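Local coordinates for DUF4974 domain-containing protein (Parabacteroides distasonis, PDB 4M0N), which probably acts as a membrane-bound anti-sigma factor of the FecR family, present here as the segment holding its FecR and FecR C-terminal domains, at residues A[37-42]-A[78-83]; A[101-106]-A[170-175]; A[115-120]-A[124-129]; A[188-193]-A[214-219]. The protein carries 1 engineered substitution. One frame throughout, in Å; residues are numbered along the deposited sequence.

Contact 1 of 4, residues A[37-42]-A[78-83]; sequences DGTVVH and KPFIVR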
loop_
_atom_site.group_PDB
_atom_site.type_symbol
_atom_site.label_atom_id
_atom_site.label_comp_id
_atom_site.label_asym_id
_atom_site.label_seq_id
_atom_site.Cartn_x
_atom_site.Cartn_y
_atom_site.Cartn_z
ATOM N N ASP A 37 -3.998 -14.916 -16.880
ATOM C CA ASP A 37 -3.351 -14.275 -18.015
ATOM C C ASP A 37 -1.824 -14.229 -17.872
ATOM O O ASP A 37 -1.150 -13.658 -18.730
ATOM C CB ASP A 37 -3.868 -12.830 -18.156
ATOM C CG ASP A 37 -3.458 -11.951 -16.989
ATOM O OD1 ASP A 37 -3.192 -12.519 -15.913
ATOM O OD2 ASP A 37 -3.378 -10.704 -17.156
ATOM N N GLY A 38 -1.289 -14.745 -16.765
ATOM C CA GLY A 38 0.156 -14.687 -16.517
ATOM C C GLY A 38 0.620 -13.492 -15.697
ATOM O O GLY A 38 1.803 -13.372 -15.382
ATOM N N THR A 39 -0.298 -12.578 -15.368
ATOM C CA THR A 39 0.007 -11.471 -14.495
ATOM C C THR A 39 0.385 -11.979 -13.107
ATOM O O THR A 39 -0.298 -12.833 -12.554
ATOM C CB THR A 39 -1.211 -10.524 -14.412
ATOM O OG1 THR A 39 -1.363 -9.843 -15.666
ATOM C CG2 THR A 39 -1.059 -9.517 -13.242
ATOM N N VAL A 40 1.456 -11.444 -12.539
ATOM C CA VAL A 40 1.901 -11.822 -11.216
ATOM C C VAL A 40 1.438 -10.734 -10.265
ATOM O O VAL A 40 1.620 -9.536 -10.538
ATOM C CB VAL A 40 3.434 -11.909 -11.140
ATOM C CG1 VAL A 40 3.893 -12.193 -9.711
ATOM C CG2 VAL A 40 3.898 -13.029 -12.038
ATOM N N VAL A 41 0.806 -11.146 -9.187
ATOM C CA VAL A 41 0.374 -10.225 -8.177
ATOM C C VAL A 41 0.998 -10.619 -6.836
ATOM O O VAL A 41 0.887 -11.786 -6.411
ATOM C CB VAL A 41 -1.166 -10.247 -7.986
ATOM C CG1 VAL A 41 -1.579 -9.134 -7.043
ATOM C CG2 VAL A 41 -1.905 -10.161 -9.349
ATOM N N HIS A 42 1.663 -9.674 -6.202
ATOM C CA HIS A 42 2.156 -9.836 -4.823
ATOM C C HIS A 42 1.202 -9.086 -3.915
ATOM O O HIS A 42 0.943 -7.890 -4.142
ATOM C CB HIS A 42 3.509 -9.198 -4.672
ATOM C CG HIS A 42 4.622 -9.932 -5.337
ATOM N ND1 HIS A 42 4.833 -9.894 -6.699
ATOM C CD2 HIS A 42 5.637 -10.657 -4.816
ATOM C CE1 HIS A 42 5.908 -10.606 -6.995
ATOM N NE2 HIS A 42 6.423 -11.067 -5.870
ATOM N N LYS A 78 -6.715 -6.198 -24.523
ATOM C CA LYS A 78 -7.489 -6.573 -23.354
ATOM C C LYS A 78 -6.934 -5.824 -22.138
ATOM O O LYS A 78 -6.007 -6.291 -21.484
ATOM C CB LYS A 78 -7.398 -8.088 -23.154
ATOM C CG LYS A 78 -8.639 -8.729 -22.559
ATOM C CD LYS A 78 -8.534 -10.245 -22.662
ATOM C CE LYS A 78 -9.526 -10.956 -21.754
ATOM N NZ LYS A 78 -9.363 -12.437 -21.813
ATOM N N PRO A 79 -7.469 -4.628 -21.870
ATOM C CA PRO A 79 -6.957 -3.878 -20.734
ATOM C C PRO A 79 -7.137 -4.653 -19.443
ATOM O O PRO A 79 -8.080 -5.463 -19.314
ATOM C CB PRO A 79 -7.835 -2.633 -20.711
ATOM C CG PRO A 79 -8.343 -2.485 -22.108
ATOM C CD PRO A 79 -8.510 -3.890 -22.607
ATOM N N PHE A 80 -6.231 -4.410 -18.506
ATOM C CA PHE A 80 -6.286 -5.003 -17.180
ATOM C C PHE A 80 -6.749 -3.902 -16.240
ATOM O O PHE A 80 -6.192 -2.820 -16.284
ATOM C CB PHE A 80 -4.876 -5.445 -16.782
ATOM C CG PHE A 80 -4.827 -6.271 -15.542
ATOM C CD1 PHE A 80 -4.853 -5.675 -14.274
ATOM C CD2 PHE A 80 -4.715 -7.655 -15.631
ATOM C CE1 PHE A 80 -4.802 -6.464 -13.135
ATOM C CE2 PHE A 80 -4.678 -8.441 -14.490
ATOM C CZ PHE A 80 -4.712 -7.846 -13.237
ATOM N N ILE A 81 -7.747 -4.190 -15.415
ATOM C CA ILE A 81 -8.261 -3.196 -14.474
ATOM C C ILE A 81 -8.181 -3.702 -13.050
ATOM O O ILE A 81 -8.731 -4.775 -12.704
ATOM C CB ILE A 81 -9.698 -2.794 -14.806
ATOM C CG1 ILE A 81 -9.760 -2.140 -16.182
ATOM C CG2 ILE A 81 -10.227 -1.869 -13.705
ATOM C CD1 ILE A 81 -11.149 -1.707 -16.606
ATOM N N VAL A 82 -7.494 -2.940 -12.210
ATOM C CA VAL A 82 -7.552 -3.201 -10.777
ATOM C C VAL A 82 -8.612 -2.246 -10.227
ATOM O O VAL A 82 -8.433 -1.030 -10.244
ATOM C CB VAL A 82 -6.217 -2.951 -10.079
ATOM C CG1 VAL A 82 -6.400 -3.125 -8.558
ATOM C CG2 VAL A 82 -5.134 -3.866 -10.629
ATOM N N ARG A 83 -9.710 -2.809 -9.764
ATOM C CA ARG A 83 -10.828 -2.036 -9.247
ATOM C C ARG A 83 -10.775 -1.981 -7.740
ATOM O O ARG A 83 -10.904 -3.001 -7.037
ATOM C CB ARG A 83 -12.158 -2.636 -9.696
ATOM C CG ARG A 83 -13.397 -1.962 -9.105
ATOM C CD ARG A 83 -14.595 -2.196 -10.008
ATOM N NE ARG A 83 -14.393 -1.541 -11.287
ATOM C CZ ARG A 83 -15.003 -1.869 -12.420
ATOM N NH1 ARG A 83 -15.924 -2.832 -12.450
ATOM N NH2 ARG A 83 -14.724 -1.187 -13.530
#
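Contact 1 is a buried side-chain contact between two different sheets of the FecR domain: the Phe80 ring, on strand 80-83, meets Asp37 at its edge and Thr39 obliquely, both in the turn leading into strand 40-43. The backbones stay well apart, with the CA atoms of Thr39 and Phe80 9.4 Å from each other, and a large flat side chain suits the gap. With its CG anti to the backbone N (chi1 -170°), the Phe80 ring reaches across. Asp37 OD2 lies 3.7 Å from Phe80 CD2, where the partly positive ring hydrogens favour a carboxylate oxygen. Thr39 approaches with both branches, Thr39 CG2 coming 4.0 Å from Phe80 CZ. Asp37 and Thr39 are themselves linked: Thr39 N donates to Asp37 OD1 (2.9 Å) from above the carboxylate plane, which makes an Asx turn, and a second bond runs from Thr39 OG1 to Asp37 OD2 (2.6 Å). Gly38, between them, has a positive phi that suits glycine. Arg60 of strand 60-65 adds a salt bridge to Asp37 OD2, and the backbone N of Met73 is hydrogen-bonded to Thr39 OG1. Phe80 also packs on Val72 of strand 67-72 and Val91 of strand 88-91.

Contact 2 of 4, residues A[101-106]-A[170-175]; sequences YQEDEL and VIHDLE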
loop_
_atom_site.group_PDB
_atom_site.type_symbol
_atom_site.label_atom_id
_atom_site.label_comp_id
_atom_site.label_asym_id
_atom_site.label_seq_id
_atom_site.Cartn_x
_atom_site.Cartn_y
_atom_site.Cartn_z
ATOM N N TYR A 101 -5.768 0.304 1.396
ATOM C CA TYR A 101 -6.345 -0.315 2.585
ATOM C C TYR A 101 -7.560 0.522 2.995
ATOM O O TYR A 101 -7.490 1.761 3.164
ATOM C CB TYR A 101 -5.343 -0.361 3.743
ATOM C CG TYR A 101 -4.243 -1.356 3.564
ATOM C CD1 TYR A 101 -4.428 -2.700 3.870
ATOM C CD2 TYR A 101 -3.008 -0.963 3.083
ATOM C CE1 TYR A 101 -3.414 -3.627 3.714
ATOM C CE2 TYR A 101 -1.997 -1.874 2.948
ATOM C CZ TYR A 101 -2.197 -3.195 3.240
ATOM O OH TYR A 101 -1.163 -4.073 3.101
ATOM N N GLN A 102 -8.670 -0.170 3.196
ATOM C CA GLN A 102 -9.909 0.522 3.550
ATOM C C GLN A 102 -9.834 1.245 4.888
ATOM O O GLN A 102 -10.498 2.296 5.060
ATOM C CB GLN A 102 -11.118 -0.429 3.433
ATOM C CG GLN A 102 -11.201 -1.528 4.466
ATOM C CD GLN A 102 -12.329 -2.555 4.216
ATOM O OE1 GLN A 102 -13.124 -2.483 3.256
ATOM N NE2 GLN A 102 -12.393 -3.512 5.097
ATOM N N GLU A 103 -8.994 0.754 5.803
ATOM C CA GLU A 103 -8.742 1.425 7.092
ATOM C C GLU A 103 -7.789 2.638 7.109
ATOM O O GLU A 103 -7.608 3.275 8.161
ATOM C CB GLU A 103 -8.250 0.404 8.131
ATOM C CG GLU A 103 -6.882 -0.206 7.884
ATOM C CD GLU A 103 -6.911 -1.535 7.166
ATOM O OE1 GLU A 103 -7.932 -1.734 6.388
ATOM O OE2 GLU A 103 -5.928 -2.364 7.406
ATOM N N ASP A 104 -7.168 2.968 5.979
ATOM C CA ASP A 104 -6.130 3.997 5.947
ATOM C C ASP A 104 -6.716 5.311 5.430
ATOM O O ASP A 104 -7.684 5.320 4.677
ATOM C CB ASP A 104 -4.982 3.618 5.009
ATOM C CG ASP A 104 -4.069 2.519 5.562
ATOM O OD1 ASP A 104 -4.377 1.949 6.643
ATOM O OD2 ASP A 104 -3.025 2.235 4.883
ATOM N N GLU A 105 -6.077 6.394 5.812
ATOM C CA GLU A 105 -6.473 7.717 5.348
ATOM C C GLU A 105 -6.028 7.949 3.904
ATOM O O GLU A 105 -6.639 8.751 3.208
ATOM C CB GLU A 105 -5.960 8.834 6.280
ATOM C CG GLU A 105 -4.457 9.057 6.334
ATOM C CD GLU A 105 -4.072 10.363 7.017
ATOM O OE1 GLU A 105 -4.628 10.666 8.096
ATOM O OE2 GLU A 105 -3.205 11.086 6.473
ATOM N N LEU A 106 -4.984 7.255 3.449
ATOM C CA LEU A 106 -4.480 7.472 2.107
ATOM C C LEU A 106 -4.559 6.242 1.235
ATOM O O LEU A 106 -4.449 5.113 1.731
ATOM C CB LEU A 106 -3.030 7.928 2.136
ATOM C CG LEU A 106 -2.657 9.124 3.003
ATOM C CD1 LEU A 106 -1.142 9.310 3.065
ATOM C CD2 LEU A 106 -3.325 10.354 2.433
ATOM N N VAL A 170 2.077 5.271 9.160
ATOM C CA VAL A 170 3.197 4.412 9.575
ATOM C C VAL A 170 2.699 3.323 10.526
ATOM O O VAL A 170 3.019 2.149 10.356
ATOM C CB VAL A 170 4.301 5.246 10.271
ATOM C CG1 VAL A 170 5.286 4.358 11.008
ATOM C CG2 VAL A 170 5.032 6.113 9.246
ATOM N N ILE A 171 1.927 3.712 11.530
ATOM C CA ILE A 171 1.487 2.749 12.529
ATOM C C ILE A 171 0.606 1.667 11.921
ATOM O O ILE A 171 0.695 0.510 12.301
ATOM C CB ILE A 171 0.773 3.450 13.708
ATOM C CG1 ILE A 171 1.812 4.208 14.535
ATOM C CG2 ILE A 171 -0.014 2.463 14.544
ATOM C CD1 ILE A 171 1.178 5.152 15.524
ATOM N N HIS A 172 -0.244 2.029 10.970
ATOM C CA HIS A 172 -1.032 0.994 10.294
ATOM C C HIS A 172 -0.131 0.020 9.517
ATOM O O HIS A 172 -0.322 -1.182 9.591
ATOM C CB HIS A 172 -2.030 1.644 9.365
ATOM C CG HIS A 172 -3.241 2.166 10.064
ATOM N ND1 HIS A 172 -4.473 2.260 9.450
ATOM C CD2 HIS A 172 -3.417 2.592 11.336
ATOM C CE1 HIS A 172 -5.356 2.737 10.314
ATOM N NE2 HIS A 172 -4.740 2.949 11.466
ATOM N N ASP A 173 0.880 0.536 8.822
ATOM C CA ASP A 173 1.842 -0.327 8.132
ATOM C C ASP A 173 2.540 -1.269 9.094
ATOM O O ASP A 173 2.739 -2.467 8.802
ATOM C CB ASP A 173 2.932 0.468 7.419
ATOM C CG ASP A 173 2.432 1.222 6.210
ATOM O OD1 ASP A 173 1.316 0.956 5.742
ATOM O OD2 ASP A 173 3.204 2.068 5.718
ATOM N N LEU A 174 2.945 -0.737 10.246
ATOM C CA LEU A 174 3.625 -1.572 11.236
ATOM C C LEU A 174 2.713 -2.647 11.802
ATOM O O LEU A 174 3.104 -3.835 11.890
ATOM C CB LEU A 174 4.211 -0.728 12.366
ATOM C CG LEU A 174 5.262 0.332 11.992
ATOM C CD1 LEU A 174 5.765 1.012 13.258
ATOM C CD2 LEU A 174 6.418 -0.219 11.186
ATOM N N GLU A 175 1.495 -2.262 12.159
ATOM C CA GLU A 175 0.544 -3.242 12.664
ATOM C C GLU A 175 0.326 -4.387 11.689
ATOM O O GLU A 175 0.305 -5.570 12.062
ATOM C CB GLU A 175 -0.817 -2.609 12.961
ATOM C CG GLU A 175 -0.842 -1.625 14.096
ATOM C CD GLU A 175 -2.256 -1.165 14.374
ATOM O OE1 GLU A 175 -2.821 -0.460 13.508
ATOM O OE2 GLU A 175 -2.771 -1.511 15.448
#
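Glu103 and Asp104, at the end of a type I beta turn that begins at Tyr101, meet one side chain of helix 167-178, His172. The turn is closed by the backbone bond from Asp104 N to Tyr101 O, and the Tyr101 ring makes a cation-pi contact with Arg176 of the same helix. Glu103 comes next: its carbonyl O lies at the edge of the imidazole, in the ring plane, 3.2 Å from His172 CE1, while its CG passes 3.8 Å from His172 ND1. The carboxylate of Glu103 turns instead to a salt bridge with Arg176, and its side chain is about 4 Å from a bound magnesium ion. This is an interface between domains, the turn joining strands 94-100 and 106-111 of the FecR domain and the helix belonging to the C-terminal one. Asp104 makes the one hydrogen bond between the two segments: His172 ND1 donates to Asp104 OD1 over 2.8 Å, in the plane of the imidazole, but on the anti side of the carboxylate and tilted 34° out of its plane. The CG of Asp104 lies beside its backbone N (chi1 -74°), which carries the carboxylate end closer to the helix. Arg176 also forms a salt bridge with Asp104 OD1, so this buried oxygen has two donors, which would probably favour the ionised acid.

Contact 3 of 4, residues A[115-120]-A[124-129]; sequences KVEVDM and VMRLLP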
loop_
_atom_site.group_PDB
_atom_site.type_symbol
_atom_site.label_atom_id
_atom_site.label_comp_id
_atom_site.label_asym_id
_atom_site.label_seq_id
_atom_site.Cartn_x
_atom_site.Cartn_y
_atom_site.Cartn_z
ATOM N N LYS A 115 2.929 2.221 -18.350
ATOM C CA LYS A 115 2.030 3.377 -18.338
ATOM C C LYS A 115 0.733 2.919 -17.705
ATOM O O LYS A 115 0.243 1.831 -18.001
ATOM C CB LYS A 115 1.786 3.900 -19.755
ATOM C CG LYS A 115 3.057 4.442 -20.384
ATOM C CD LYS A 115 2.810 5.093 -21.720
ATOM C CE LYS A 115 4.127 5.488 -22.356
ATOM N NZ LYS A 115 3.911 6.247 -23.600
ATOM N N VAL A 116 0.224 3.740 -16.790
ATOM C CA VAL A 116 -0.932 3.386 -16.005
ATOM C C VAL A 116 -1.956 4.527 -16.041
ATOM O O VAL A 116 -1.592 5.694 -15.905
ATOM C CB VAL A 116 -0.477 3.150 -14.553
ATOM C CG1 VAL A 116 -1.637 2.923 -13.651
ATOM C CG2 VAL A 116 0.523 1.984 -14.503
ATOM N N GLU A 117 -3.232 4.181 -16.206
ATOM C CA GLU A 117 -4.306 5.188 -16.118
ATOM C C GLU A 117 -5.070 4.967 -14.820
ATOM O O GLU A 117 -5.452 3.861 -14.518
ATOM C CB GLU A 117 -5.282 5.049 -17.287
ATOM C CG GLU A 117 -6.396 6.076 -17.301
ATOM C CD GLU A 117 -7.287 6.012 -18.547
ATOM O OE1 GLU A 117 -6.760 6.150 -19.664
ATOM O OE2 GLU A 117 -8.513 5.845 -18.399
ATOM N N VAL A 118 -5.305 6.036 -14.073
ATOM C CA VAL A 118 -6.054 5.964 -12.853
ATOM C C VAL A 118 -7.338 6.732 -13.040
ATOM O O VAL A 118 -7.334 7.954 -13.215
ATOM C CB VAL A 118 -5.254 6.547 -11.679
ATOM C CG1 VAL A 118 -6.063 6.430 -10.393
ATOM C CG2 VAL A 118 -3.910 5.817 -11.534
ATOM N N ASP A 119 -8.455 6.012 -12.958
ATOM C CA ASP A 119 -9.738 6.585 -13.215
ATOM C C ASP A 119 -10.492 6.690 -11.902
ATOM O O ASP A 119 -10.760 5.689 -11.243
ATOM C CB ASP A 119 -10.538 5.695 -14.152
ATOM C CG ASP A 119 -9.877 5.491 -15.484
ATOM O OD1 ASP A 119 -9.320 6.462 -16.035
ATOM O OD2 ASP A 119 -9.933 4.349 -16.008
ATOM N N MET A 120 -10.869 7.919 -11.567
ATOM C CA MET A 120 -11.605 8.247 -10.351
ATOM C C MET A 120 -12.865 8.996 -10.807
ATOM O O MET A 120 -12.967 9.424 -11.957
ATOM C CB MET A 120 -10.730 9.106 -9.412
ATOM C CG MET A 120 -9.520 8.389 -8.793
ATOM S SD MET A 120 -8.154 9.459 -8.352
ATOM C CE MET A 120 -7.531 9.995 -9.963
ATOM N N VAL A 124 -9.247 11.743 -14.174
ATOM C CA VAL A 124 -8.534 10.687 -14.870
ATOM C C VAL A 124 -7.095 11.160 -15.075
ATOM O O VAL A 124 -6.877 12.254 -15.577
ATOM C CB VAL A 124 -9.211 10.380 -16.223
ATOM C CG1 VAL A 124 -8.367 9.417 -17.053
ATOM C CG2 VAL A 124 -10.610 9.833 -15.981
ATOM N N MET A 125 -6.131 10.327 -14.705
ATOM C CA MET A 125 -4.735 10.707 -14.768
ATOM C C MET A 125 -3.901 9.573 -15.308
ATOM O O MET A 125 -4.099 8.435 -14.944
ATOM C CB MET A 125 -4.262 11.086 -13.372
ATOM C CG MET A 125 -5.121 12.182 -12.744
ATOM S SD MET A 125 -4.547 12.793 -11.133
ATOM C CE MET A 125 -3.276 13.895 -11.719
ATOM N N ARG A 126 -2.940 9.909 -16.157
ATOM C CA ARG A 126 -2.031 8.904 -16.653
ATOM C C ARG A 126 -0.702 9.087 -15.934
ATOM O O ARG A 126 -0.246 10.215 -15.701
ATOM C CB ARG A 126 -1.909 8.990 -18.167
ATOM C CG ARG A 126 -3.203 8.581 -18.853
ATOM C CD ARG A 126 -3.054 8.298 -20.336
ATOM N NE ARG A 126 -2.744 9.505 -21.100
ATOM C CZ ARG A 126 -3.085 9.723 -22.369
ATOM N NH1 ARG A 126 -3.783 8.822 -23.055
ATOM N NH2 ARG A 126 -2.740 10.868 -22.950
ATOM N N LEU A 127 -0.083 7.968 -15.598
ATOM C CA LEU A 127 1.139 7.958 -14.795
ATOM C C LEU A 127 2.203 7.168 -15.511
ATOM O O LEU A 127 1.906 6.195 -16.196
ATOM C CB LEU A 127 0.887 7.280 -13.474
ATOM C CG LEU A 127 -0.069 8.004 -12.524
ATOM C CD1 LEU A 127 -0.254 7.076 -11.343
ATOM C CD2 LEU A 127 0.460 9.367 -12.118
ATOM N N LEU A 128 3.440 7.623 -15.340
ATOM C CA LEU A 128 4.608 6.971 -15.869
ATOM C C LEU A 128 5.491 6.469 -14.721
ATOM O O LEU A 128 5.207 6.724 -13.556
ATOM C CB LEU A 128 5.397 8.012 -16.677
ATOM C CG LEU A 128 4.711 8.591 -17.906
ATOM C CD1 LEU A 128 5.573 9.749 -18.430
ATOM C CD2 LEU A 128 4.597 7.473 -18.917
ATOM N N PRO A 129 6.587 5.753 -15.064
ATOM C CA PRO A 129 7.423 5.210 -13.997
ATOM C C PRO A 129 7.927 6.251 -13.022
ATOM O O PRO A 129 8.309 7.351 -13.391
ATOM C CB PRO A 129 8.557 4.528 -14.769
ATOM C CG PRO A 129 7.875 4.056 -16.028
ATOM C CD PRO A 129 6.991 5.224 -16.377
#
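Val116 and Val118 pair with Leu127 and Met125 through four backbone hydrogen bonds, making an antiparallel beta hairpin of strands 116-120 and 123-127. At the first pair Val116 N donates to Leu127 O (3.0 Å) and Leu127 N returns to Val116 O (2.7 Å). The second repeats this: Val118 N reaches Met125 O at 2.8 Å and 173°, and Met125 N reaches Val118 O at 3.0 Å. The same four carbonyls also receive CA-H...O contacts, for example from Arg126 CA to Val116 O. Glu117 and Asp119 form non-hydrogen-bonded pairs with Arg126 and Val124; their own backbones bond to Lys90 and Asp88 of strand 88-91, on the other side of strand 116-120.

Branched and aliphatic residues suit the face of Val116, Val118, Met125 and Leu127: Val118 CG2 meets Leu127 CD1 at 3.9 Å, and Val118 and Leu127 both pack on Ile133 of strand 131-136, in the antiparallel sheet. The opposite face is more polar. There Glu117 OE2 and Asp119 OD1 are 2.6 Å apart, close enough that one of the acids probably holds a proton. Glu117, extended with CG anti to the backbone N (chi1 -178°), also lays its chain against Val124 CG1 in the conformer given. The chemistry therefore implies a hairpin held by its backbone bonds, with a mixed face of Glu117, Asp119, Val124 and Arg126 on one side and an apolar face turned to the core on the other.

Contact 4 of 4, residues A[188-193]-A[214-219]; sequences VVFDDY and TGIRYR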
loop_
_atom_site.group_PDB
_atom_site.type_symbol
_atom_site.label_atom_id
_atom_site.label_comp_id
_atom_site.label_asym_id
_atom_site.label_seq_id
_atom_site.Cartn_x
_atom_site.Cartn_y
_atom_site.Cartn_z
ATOM N N VAL A 188 -1.969 12.641 23.621
ATOM C CA VAL A 188 -0.729 13.175 23.075
ATOM C C VAL A 188 -0.960 13.590 21.628
ATOM O O VAL A 188 -1.655 12.900 20.872
ATOM C CB VAL A 188 0.399 12.110 23.169
ATOM C CG1 VAL A 188 1.679 12.587 22.502
ATOM C CG2 VAL A 188 0.679 11.764 24.630
ATOM N N VAL A 189 -0.373 14.714 21.232
ATOM C CA VAL A 189 -0.426 15.114 19.830
ATOM C C VAL A 189 0.583 14.340 18.979
ATOM O O VAL A 189 1.777 14.308 19.286
ATOM C CB VAL A 189 -0.182 16.618 19.644
ATOM C CG1 VAL A 189 -0.115 16.953 18.158
ATOM C CG2 VAL A 189 -1.283 17.403 20.333
ATOM N N PHE A 190 0.090 13.757 17.893
ATOM C CA PHE A 190 0.928 13.008 16.939
ATOM C C PHE A 190 0.826 13.608 15.537
ATOM O O PHE A 190 0.139 13.076 14.666
ATOM C CB PHE A 190 0.533 11.528 16.914
ATOM C CG PHE A 190 0.978 10.767 18.131
ATOM C CD1 PHE A 190 2.276 10.280 18.218
ATOM C CD2 PHE A 190 0.103 10.529 19.177
ATOM C CE1 PHE A 190 2.691 9.572 19.330
ATOM C CE2 PHE A 190 0.520 9.834 20.302
ATOM C CZ PHE A 190 1.815 9.352 20.376
ATOM N N ASP A 191 1.533 14.715 15.344
ATOM C CA ASP A 191 1.501 15.464 14.090
ATOM C C ASP A 191 2.720 15.141 13.223
ATOM O O ASP A 191 3.020 15.859 12.271
ATOM C CB ASP A 191 1.472 16.964 14.418
ATOM C CG ASP A 191 0.634 17.770 13.443
ATOM O OD1 ASP A 191 0.939 17.771 12.225
ATOM O OD2 ASP A 191 -0.320 18.432 13.914
ATOM N N ASP A 192 3.408 14.047 13.532
ATOM C CA ASP A 192 4.728 13.794 12.961
ATOM C C ASP A 192 4.658 13.210 11.545
ATOM O O ASP A 192 3.716 12.507 11.180
ATOM C CB ASP A 192 5.521 12.844 13.853
ATOM C CG ASP A 192 5.509 13.260 15.310
ATOM O OD1 ASP A 192 4.447 13.121 15.959
ATOM O OD2 ASP A 192 6.565 13.714 15.802
ATOM N N TYR A 193 5.684 13.524 10.763
ATOM C CA TYR A 193 5.881 12.904 9.462
ATOM C C TYR A 193 7.190 12.121 9.519
ATOM O O TYR A 193 8.202 12.614 10.041
ATOM C CB TYR A 193 5.911 13.971 8.368
ATOM C CG TYR A 193 4.584 14.671 8.203
ATOM C CD1 TYR A 193 3.494 13.997 7.670
ATOM C CD2 TYR A 193 4.413 16.004 8.592
ATOM C CE1 TYR A 193 2.269 14.614 7.530
ATOM C CE2 TYR A 193 3.186 16.637 8.452
ATOM C CZ TYR A 193 2.120 15.940 7.920
ATOM O OH TYR A 193 0.893 16.533 7.758
ATOM N N THR A 214 11.839 11.374 16.429
ATOM C CA THR A 214 10.653 12.135 16.829
ATOM C C THR A 214 10.512 12.376 18.321
ATOM O O THR A 214 9.741 13.246 18.724
ATOM C CB THR A 214 9.374 11.405 16.380
ATOM O OG1 THR A 214 9.258 10.162 17.093
ATOM C CG2 THR A 214 9.422 11.150 14.889
ATOM N N GLY A 215 11.242 11.612 19.136
ATOM C CA GLY A 215 10.992 11.555 20.569
ATOM C C GLY A 215 9.860 10.617 20.977
ATOM O O GLY A 215 9.665 10.360 22.161
ATOM N N ILE A 216 9.119 10.067 20.021
ATOM C CA ILE A 216 8.022 9.162 20.367
ATOM C C ILE A 216 8.572 7.906 21.059
ATOM O O ILE A 216 9.469 7.254 20.533
ATOM C CB ILE A 216 7.222 8.777 19.108
ATOM C CG1 ILE A 216 6.507 10.011 18.545
ATOM C CG2 ILE A 216 6.190 7.683 19.399
ATOM C CD1 ILE A 216 6.098 9.848 17.103
ATOM N N ARG A 217 8.062 7.594 22.250
ATOM C CA ARG A 217 8.440 6.370 22.950
ATOM C C ARG A 217 7.345 5.331 22.794
ATOM O O ARG A 217 6.228 5.637 22.352
ATOM C CB ARG A 217 8.697 6.629 24.440
ATOM C CG ARG A 217 9.998 7.367 24.722
ATOM C CD ARG A 217 10.219 7.599 26.210
ATOM N NE ARG A 217 11.118 8.740 26.400
ATOM C CZ ARG A 217 12.450 8.684 26.395
ATOM N NH1 ARG A 217 13.091 7.526 26.241
ATOM N NH2 ARG A 217 13.152 9.805 26.551
ATOM N N TYR A 218 7.674 4.097 23.145
ATOM C CA TYR A 218 6.693 3.018 23.141
ATOM C C TYR A 218 6.830 2.124 24.371
ATOM O O TYR A 218 7.932 1.923 24.868
ATOM C CB TYR A 218 6.857 2.182 21.876
ATOM C CG TYR A 218 8.184 1.464 21.783
ATOM C CD1 TYR A 218 9.327 2.129 21.340
ATOM C CD2 TYR A 218 8.294 0.123 22.136
ATOM C CE1 TYR A 218 10.535 1.472 21.235
ATOM C CE2 TYR A 218 9.499 -0.541 22.039
ATOM C CZ TYR A 218 10.616 0.139 21.584
ATOM O OH TYR A 218 11.820 -0.526 21.496
ATOM N N ARG A 219 5.702 1.612 24.863
ATOM C CA ARG A 219 5.715 0.531 25.850
ATOM C C ARG A 219 4.723 -0.582 25.517
ATOM O O ARG A 219 3.667 -0.337 24.920
ATOM C CB ARG A 219 5.436 1.076 27.255
ATOM C CG ARG A 219 4.099 1.781 27.396
ATOM C CD ARG A 219 3.929 2.433 28.757
ATOM N NE ARG A 219 3.339 3.761 28.603
ATOM C CZ ARG A 219 2.062 4.002 28.312
ATOM N NH1 ARG A 219 1.188 3.008 28.155
ATOM N NH2 ARG A 219 1.651 5.258 28.189
#
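The Phe190 ring meets Ile216 at its edge: the isoleucine brings CG1 to 3.9 Å from Phe190 CE1, and its CG2 lies in the ring plane, 4.0 Å from the same atom. Ile216 CD1 completes the grip at 4.0 Å from Phe190 CD1, so CG1, CG2 and CD1 of Ile216 all come close to the CD1-CE1 edge of Phe190. The other flat group is the Asp192 carboxylate. Its OD1 lies 3.8 Å from Ile216 CD1, and its OD2 approaches Thr214 CB at 3.7 Å, both as plain van der Waals contacts. The charge of Asp192 is answered by Lys229, which forms a salt bridge to OD1.

Thr214 ends helix 203-214 and makes an ST turn: its OG1, set between the backbone N and the carbonyl carbon (chi1 66°), accepts from Ile216 N at 2.9 Å and 160°. The same hydroxyl is hydrogen-bonded to Ile210 O one helical turn back. Gly215, between Thr214 and Ile216, has the positive phi at which glycine is favoured, and turns the chain from helix into strand 217-221. Phe190 and Asp192 place the loop before strand 193-199 against this turn within the FecR C-terminal domain. Chemically, Phe190 and Ile216 supply the apolar part, and Asp192 lies against carbon while its OD1 is paired with Lys229.

In the fold
Contacts 1 and 3 lie in the FecR part, their centres 15 Å apart, and both reach the seven-stranded mixed sheet, of which 80-83 is a central member and 123-127 an outermost strand. Contact 1 also bridges to the antiparallel sheet through the turn leading into strand 40-43. Contact 4 is in the C-terminal part, with its centre 39 Å from contact 1 and 35 Å from contact 3, on the opposite side of the chain's centre from both. Contact 2 lies between, 16 Å from contact 4. Along the chain contact 1 comes first, contact 3 is nested within the loop closed by contact 2, and contact 4 follows; contact 2 is where a turn of the FecR part meets a helix of the C-terminal part.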